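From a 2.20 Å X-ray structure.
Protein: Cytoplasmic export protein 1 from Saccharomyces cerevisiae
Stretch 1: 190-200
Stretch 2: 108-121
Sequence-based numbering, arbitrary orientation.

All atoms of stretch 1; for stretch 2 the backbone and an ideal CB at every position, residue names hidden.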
ATOM      1  N   GLY A 190      31.136  17.323   3.241  1.00 37.36           N
ATOM      2  CA  GLY A 190      29.807  17.372   2.629  1.00 35.39           C
ATOM      3  C   GLY A 190      28.863  16.323   3.204  1.00 35.66           C
ATOM      4  O   GLY A 190      27.655  16.558   3.326  1.00 33.53           O
ATOM      5  N   LEU A 191      29.418  15.172   3.585  1.00 35.06           N
ATOM      6  CA  LEU A 191      28.635  14.116   4.236  1.00 35.90           C
ATOM      7  C   LEU A 191      28.109  14.591   5.593  1.00 33.98           C
ATOM      8  O   LEU A 191      26.946  14.371   5.904  1.00 36.67           O
ATOM      9  CB  LEU A 191      29.458  12.799   4.386  1.00 34.39           C
ATOM     10  CG  LEU A 191      28.699  11.621   5.039  1.00 36.71           C
ATOM     11  CD1 LEU A 191      27.349  11.344   4.388  1.00 35.53           C
ATOM     12  CD2 LEU A 191      29.498  10.326   5.151  1.00 34.79           C
ATOM     13  N   GLY A 192      28.964  15.250   6.385  1.00 33.10           N
ATOM     14  CA  GLY A 192      28.555  15.833   7.688  1.00 32.50           C
ATOM     15  C   GLY A 192      27.386  16.812   7.570  1.00 30.84           C
ATOM     16  O   GLY A 192      26.373  16.678   8.238  1.00 31.29           O
ATOM     17  N   LEU A 193      27.514  17.788   6.690  1.00 32.17           N
ATOM     18  CA  LEU A 193      26.401  18.694   6.399  1.00 35.46           C
ATOM     19  C   LEU A 193      25.084  17.953   6.113  1.00 36.03           C
ATOM     20  O   LEU A 193      24.039  18.294   6.688  1.00 40.23           O
ATOM     21  CB  LEU A 193      26.778  19.634   5.236  1.00 37.47           C
ATOM     22  CG  LEU A 193      27.580  20.907   5.535  1.00 42.55           C
ATOM     23  CD1 LEU A 193      28.520  21.292   4.393  1.00 40.59           C
ATOM     24  CD2 LEU A 193      26.605  22.041   5.808  1.00 41.16           C
ATOM     25  N   LEU A 194      25.127  16.936   5.242  1.00 35.10           N
ATOM     26  CA  LEU A 194      23.921  16.165   4.867  1.00 33.49           C
ATOM     27  C   LEU A 194      23.296  15.434   6.024  1.00 28.52           C
ATOM     28  O   LEU A 194      22.080  15.472   6.215  1.00 30.07           O
ATOM     29  CB  LEU A 194      24.284  15.087   3.862  1.00 36.48           C
ATOM     30  CG  LEU A 194      23.394  14.949   2.619  1.00 37.60           C
ATOM     31  CD1 LEU A 194      23.521  13.529   2.138  1.00 29.39           C
ATOM     32  CD2 LEU A 194      21.926  15.365   2.744  1.00 37.76           C
ATOM     33  N   ILE A 195      24.126  14.721   6.780  1.00 29.60           N
ATOM     34  CA  ILE A 195      23.639  14.004   7.959  1.00 29.85           C
ATOM     35  C   ILE A 195      23.044  14.974   8.968  1.00 31.39           C
ATOM     36  O   ILE A 195      21.987  14.706   9.547  1.00 39.38           O
ATOM     37  CB  ILE A 195      24.746  13.160   8.608  1.00 29.67           C
ATOM     38  CG1 ILE A 195      25.028  11.913   7.750  1.00 26.12           C
ATOM     39  CG2 ILE A 195      24.345  12.784  10.033  1.00 28.51           C
ATOM     40  CD1 ILE A 195      26.268  11.118   8.149  1.00 26.42           C
ATOM     41  N   LYS A 196      23.676  16.123   9.147  1.00 32.18           N
ATOM     42  CA  LYS A 196      23.110  17.123  10.066  1.00 34.81           C
ATOM     43  C   LYS A 196      21.789  17.626   9.539  1.00 36.34           C
ATOM     44  O   LYS A 196      20.882  17.871  10.338  1.00 36.11           O
ATOM     45  CB  LYS A 196      24.082  18.280  10.308  1.00 32.69           C
ATOM     46  CG  LYS A 196      25.196  17.866  11.282  1.00 36.48           C
ATOM     47  CD  LYS A 196      26.011  19.036  11.783  1.00 34.95           C
ATOM     48  CE  LYS A 196      27.013  19.465  10.741  1.00 39.28           C
ATOM     49  NZ  LYS A 196      27.827  20.641  11.144  1.00 39.48           N
ATOM     50  N   SER A 197      21.662  17.751   8.210  1.00 33.87           N
ATOM     51  CA  SER A 197      20.387  18.212   7.637  1.00 36.31           C
ATOM     52  C   SER A 197      19.301  17.135   7.761  1.00 37.05           C
ATOM     53  O   SER A 197      18.131  17.461   7.885  1.00 36.46           O
ATOM     54  CB  SER A 197      20.513  18.636   6.167  1.00 34.87           C
ATOM     55  OG  SER A 197      21.720  19.329   5.927  1.00 43.17           O
ATOM     56  N   LEU A 198      19.699  15.864   7.714  1.00 36.10           N
ATOM     57  CA  LEU A 198      18.763  14.747   7.858  1.00 33.95           C
ATOM     58  C   LEU A 198      18.232  14.608   9.271  1.00 39.33           C
ATOM     59  O   LEU A 198      17.068  14.248   9.457  1.00 32.95           O
ATOM     60  CB  LEU A 198      19.434  13.427   7.442  1.00 34.14           C
ATOM     61  CG  LEU A 198      19.529  13.283   5.908  1.00 36.38           C
ATOM     62  CD1 LEU A 198      20.549  12.269   5.414  1.00 31.61           C
ATOM     63  CD2 LEU A 198      18.153  12.976   5.313  1.00 39.16           C
HETATM   64  N   MSE A 199      19.084  14.907  10.261  1.00 41.92           N
HETATM   65  CA  MSE A 199      18.826  14.576  11.657  1.00 45.34           C
HETATM   66  C   MSE A 199      19.123  15.802  12.479  1.00 58.73           C
HETATM   67  O   MSE A 199      20.300  16.128  12.666  1.00 58.32           O
HETATM   68  CB  MSE A 199      19.880  13.534  12.042  1.00 47.45           C
HETATM   69  CG  MSE A 199      19.390  12.266  12.724  1.00 42.39           C
HETATM   70 SE   MSE A 199      20.607  10.747  12.281  1.00 61.45          SE
HETATM   71  CE  MSE A 199      19.196   9.402  12.421  1.00 50.30           C
ATOM     72  N   ALA A 200      18.086  16.502  12.961  1.00 59.10           N
ATOM     73  CA  ALA A 200      18.254  17.651  13.890  1.00 64.12           C
ATOM     74  C   ALA A 200      19.007  17.273  15.204  1.00 69.68           C
ATOM     75  O   ALA A 200      18.866  16.142  15.694  1.00 73.86           O
ATOM     76  CB  ALA A 200      16.896  18.299  14.190  1.00 65.47           C
ATOM     77  N   UNK A 108      14.439   4.453  10.194  1.00 22.87           N
ATOM     78  CA  UNK A 108      14.334   4.823   8.773  1.00 22.21           C
ATOM     79  C   UNK A 108      15.484   5.676   8.289  1.00 26.32           C
ATOM     80  O   UNK A 108      16.170   5.340   7.286  1.00 25.77           O
ATOM     81  CB  UNK A 108      13.022   5.570   8.522  1.00 22.21           C
ATOM     82  N   UNK A 109      15.677   6.814   8.987  1.00 28.27           N
ATOM     83  CA  UNK A 109      16.630   7.846   8.595  1.00 26.10           C
ATOM     84  C   UNK A 109      18.025   7.193   8.668  1.00 25.55           C
ATOM     85  O   UNK A 109      18.857   7.385   7.790  1.00 30.65           O
ATOM     86  CB  UNK A 109      16.527   9.083   9.490  1.00 26.10           C
ATOM     87  N   UNK A 110      18.265   6.412   9.711  1.00 23.78           N
ATOM     88  CA  UNK A 110      19.531   5.759   9.905  1.00 25.75           C
ATOM     89  C   UNK A 110      19.779   4.701   8.803  1.00 24.82           C
ATOM     90  O   UNK A 110      20.887   4.550   8.330  1.00 25.27           O
ATOM     91  CB  UNK A 110      19.577   5.120  11.295  1.00 25.75           C
ATOM     92  N   UNK A 111      18.745   3.961   8.448  1.00 26.07           N
ATOM     93  CA  UNK A 111      18.805   3.028   7.313  1.00 29.51           C
ATOM     94  C   UNK A 111      19.191   3.739   6.014  1.00 28.22           C
ATOM     95  O   UNK A 111      20.074   3.282   5.315  1.00 27.06           O
ATOM     96  CB  UNK A 111      17.457   2.325   7.136  1.00 29.51           C
ATOM     97  N   UNK A 112      18.603   4.902   5.729  1.00 29.13           N
ATOM     98  CA  UNK A 112      18.947   5.608   4.478  1.00 25.91           C
ATOM     99  C   UNK A 112      20.378   6.084   4.505  1.00 27.99           C
ATOM    100  O   UNK A 112      21.140   5.955   3.542  1.00 26.58           O
ATOM    101  CB  UNK A 112      18.013   6.797   4.247  1.00 25.91           C
ATOM    102  N   UNK A 113      20.781   6.598   5.653  1.00 28.65           N
ATOM    103  CA  UNK A 113      22.178   7.027   5.820  1.00 26.79           C
ATOM    104  C   UNK A 113      23.126   5.866   5.570  1.00 25.79           C
ATOM    105  O   UNK A 113      24.170   6.044   4.948  1.00 25.20           O
ATOM    106  CB  UNK A 113      22.407   7.598   7.221  1.00 26.79           C
ATOM    107  N   UNK A 114      22.754   4.683   6.046  1.00 26.00           N
ATOM    108  CA  UNK A 114      23.578   3.479   5.810  1.00 24.82           C
ATOM    109  C   UNK A 114      23.654   3.116   4.293  1.00 27.39           C
ATOM    110  O   UNK A 114      24.692   2.633   3.812  1.00 26.33           O
ATOM    111  CB  UNK A 114      23.004   2.301   6.599  1.00 24.82           C
ATOM    112  N   UNK A 115      22.597   3.417   3.534  1.00 24.23           N
ATOM    113  CA  UNK A 115      22.619   3.161   2.114  1.00 26.10           C
ATOM    114  C   UNK A 115      23.540   4.159   1.408  1.00 30.03           C
ATOM    115  O   UNK A 115      24.265   3.785   0.491  1.00 33.41           O
ATOM    116  CB  UNK A 115      21.203   3.229   1.539  1.00 26.10           C
ATOM    117  N   UNK A 116      23.560   5.410   1.883  1.00 30.51           N
ATOM    118  CA  UNK A 116      24.408   6.444   1.298  1.00 27.62           C
ATOM    119  C   UNK A 116      25.882   6.134   1.592  1.00 27.45           C
ATOM    120  O   UNK A 116      26.744   6.376   0.750  1.00 28.34           O
ATOM    121  CB  UNK A 116      24.028   7.824   1.839  1.00 27.62           C
ATOM    122  N   UNK A 117      26.151   5.577   2.773  1.00 24.82           N
ATOM    123  CA  UNK A 117      27.490   5.169   3.149  1.00 24.61           C
ATOM    124  C   UNK A 117      28.016   3.992   2.319  1.00 25.54           C
ATOM    125  O   UNK A 117      29.181   3.967   1.958  1.00 29.87           O
ATOM    126  CB  UNK A 117      27.511   4.803   4.635  1.00 24.61           C
ATOM    127  N   UNK A 118      27.206   2.991   2.017  1.00 24.00           N
ATOM    128  CA  UNK A 118      27.739   1.896   1.188  1.00 28.09           C
ATOM    129  C   UNK A 118      28.143   2.459  -0.196  1.00 29.81           C
ATOM    130  O   UNK A 118      29.166   2.045  -0.763  1.00 30.35           O
ATOM    131  CB  UNK A 118      26.707   0.777   1.038  1.00 28.09           C
ATOM    132  N   UNK A 119      27.353   3.416  -0.709  1.00 25.45           N
ATOM    133  CA  UNK A 119      27.648   4.016  -1.992  1.00 30.50           C
ATOM    134  C   UNK A 119      28.938   4.844  -1.990  1.00 33.77           C
ATOM    135  O   UNK A 119      29.755   4.703  -2.899  1.00 31.87           O
ATOM    136  CB  UNK A 119      26.471   4.894  -2.423  1.00 30.50           C
ATOM    137  N   UNK A 120      29.110   5.665  -0.961  1.00 31.59           N
ATOM    138  CA  UNK A 120      30.347   6.436  -0.769  1.00 36.25           C
ATOM    139  C   UNK A 120      31.565   5.533  -0.502  1.00 37.03           C
ATOM    140  O   UNK A 120      32.719   5.935  -0.731  1.00 40.71           O
ATOM    141  CB  UNK A 120      30.170   7.417   0.392  1.00 36.25           C
ATOM    142  N   UNK A 121      31.311   4.309  -0.054  1.00 34.62           N
ATOM    143  CA  UNK A 121      32.374   3.285   0.025  1.00 35.93           C
ATOM    144  C   UNK A 121      32.832   2.782  -1.353  1.00 36.04           C
ATOM    145  O   UNK A 121      34.019   2.548  -1.571  1.00 35.85           O
ATOM    146  CB  UNK A 121      31.883   2.097   0.855  1.00 35.93           C
TER

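Two helices run nearly antiparallel, 162° between their directions, with axes 11.3 Å apart at closest approach. Stretch 1 offers Leu 191, Leu 194, Ile 195, Leu 198 and the selenomethionine Met 199, with no charged group facing its partner, so the rule is apolar matching at a spacing that leaves room for branched side chains.

Position 108 is helical and lies beyond the reach of stretch 1, which sets no demand here; it is Gly 108.

Position 109 points toward stretch 1, its ideal CB 4.0 Å from Met 199 CE and 5.2 Å from Leu 198 O. With the methyl so near, a compact apolar residue suits: valine, isoleucine or alanine. The deposited Val 109, chi1 t, sets CG1 3.6 Å from Met 199 CE and 4.2 Å from Leu 198 CB.

Position 110 points away, yet its ideal CB is 4.4 Å from Met 199 CE. A chain with an aliphatic base could lie against that methyl whatever its tip carries. Glu 110 does so: its CG is 3.4 Å from Met 199 CE, while its carboxylate oxygens hydrogen-bond outside the two stretches.

Positions 111 and 112 receive no contact. The first is out of reach and could hold many residues; it is Leu 111. At 112 the CA-to-CB direction is toward stretch 1, but nothing there lies within 5.5 Å of the ideal CB, so a small side chain would be tolerated on this side. The residue is Gly 112.

Position 113 faces the middle of the contact, its ideal CB 5.1 Å from Ile 195 CG1 and 5.3 Å from Leu 198 CD1. That gap calls for a medium or large aliphatic: isoleucine, leucine or methionine. Ile 113 fills it, with CG1 4.0 Å from Leu 198 CD1 and CD1 reaching 3.9 Å from Met 199 SE and 4.2 Å from Ile 195 CG1.

Positions 114 and 115 are out of reach, so polar residues cost this contact nothing. Ser 114 turns OG back to Leu 111 O, a 2.7 Å hydrogen bond within the helix; Gln 115 finds its partner for OE1 elsewhere in the structure.

Position 116 points toward stretch 1, with Leu 191 CD1 5.5 Å from its ideal CB. The space favors leucine or methionine. Leu 116, chi1 m and chi2 t, brings CD1 3.8 Å from Leu 194 CD1.

Position 117 points sideways, with nothing within 5.5 Å of its ideal CB; only a longer apolar chain would reach across. Leu 117 does, closing CD2 to 3.4 Å from Leu 191 CD2.

Positions 118 and 119 are out of reach and free to vary as far as stretch 1 is concerned; they hold Ala 118 and Thr 119.

Position 120 points toward stretch 1 across a wide gap, so leucine, methionine or phenylalanine are candidates. Leu 120 extends CD1 to 3.9 Å from Leu 191 CD1.

Position 121 is out of reach, and an ideal CB would sit 3.2 Å from 118 O, which favors glycine; it is Gly 121.

Stretch 2 (108-121) GVELGISQLLATLG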
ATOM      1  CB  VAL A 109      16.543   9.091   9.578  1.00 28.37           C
ATOM      2  CG1 VAL A 109      17.624  10.154   9.289  1.00 25.11           C
ATOM      3  CG2 VAL A 109      15.165   9.741   9.565  1.00 26.97           C
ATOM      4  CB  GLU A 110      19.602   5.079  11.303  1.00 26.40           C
ATOM      5  CG  GLU A 110      19.815   6.011  12.508  1.00 30.16           C
ATOM      6  CD  GLU A 110      19.454   5.350  13.838  1.00 30.59           C
ATOM      7  OE1 GLU A 110      19.704   4.119  13.995  1.00 30.02           O
ATOM      8  OE2 GLU A 110      18.923   6.060  14.723  1.00 25.77           O
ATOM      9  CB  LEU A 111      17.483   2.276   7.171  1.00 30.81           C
ATOM     10  CG  LEU A 111      17.405   0.903   6.451  1.00 32.91           C
ATOM     11  CD1 LEU A 111      16.495   0.990   5.256  1.00 28.69           C
ATOM     12  CD2 LEU A 111      18.728   0.223   6.100  1.00 30.25           C
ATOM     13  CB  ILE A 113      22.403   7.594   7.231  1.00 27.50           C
ATOM     14  CG1 ILE A 113      21.759   8.991   7.302  1.00 29.83           C
ATOM     15  CG2 ILE A 113      23.875   7.687   7.563  1.00 21.97           C
ATOM     16  CD1 ILE A 113      21.698   9.531   8.730  1.00 28.40           C
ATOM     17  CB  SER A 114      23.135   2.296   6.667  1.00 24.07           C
ATOM     18  OG  SER A 114      21.979   1.611   6.181  1.00 23.86           O
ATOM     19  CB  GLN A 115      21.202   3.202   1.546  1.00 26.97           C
ATOM     20  CG  GLN A 115      20.352   2.013   1.965  1.00 23.96           C
ATOM     21  CD  GLN A 115      18.880   2.306   1.917  1.00 24.30           C
ATOM     22  OE1 GLN A 115      18.463   3.443   1.673  1.00 25.05           O
ATOM     23  NE2 GLN A 115      18.065   1.274   2.139  1.00 24.50           N
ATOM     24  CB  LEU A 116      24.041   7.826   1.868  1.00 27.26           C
ATOM     25  CG  LEU A 116      22.679   8.402   1.543  1.00 26.34           C
ATOM     26  CD1 LEU A 116      22.643   9.811   2.098  1.00 30.51           C
ATOM     27  CD2 LEU A 116      22.413   8.480   0.034  1.00 25.07           C
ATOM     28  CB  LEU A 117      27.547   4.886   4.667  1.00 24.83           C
ATOM     29  CG  LEU A 117      27.400   6.171   5.532  1.00 30.86           C
ATOM     30  CD1 LEU A 117      27.074   5.853   6.993  1.00 30.68           C
ATOM     31  CD2 LEU A 117      28.675   7.020   5.534  1.00 26.94           C
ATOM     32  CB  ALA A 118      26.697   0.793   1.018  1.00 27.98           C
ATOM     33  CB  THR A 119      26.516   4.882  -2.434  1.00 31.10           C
ATOM     34  OG1 THR A 119      25.337   4.077  -2.391  1.00 32.83           O
ATOM     35  CG2 THR A 119      26.808   5.426  -3.862  1.00 29.98           C
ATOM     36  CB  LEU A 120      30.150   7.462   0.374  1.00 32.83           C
ATOM     37  CG  LEU A 120      29.078   8.530   0.061  1.00 33.70           C
ATOM     38  CD1 LEU A 120      28.570   9.275   1.296  1.00 37.61           C
ATOM     39  CD2 LEU A 120      29.523   9.521  -1.016  1.00 33.40           C
TER
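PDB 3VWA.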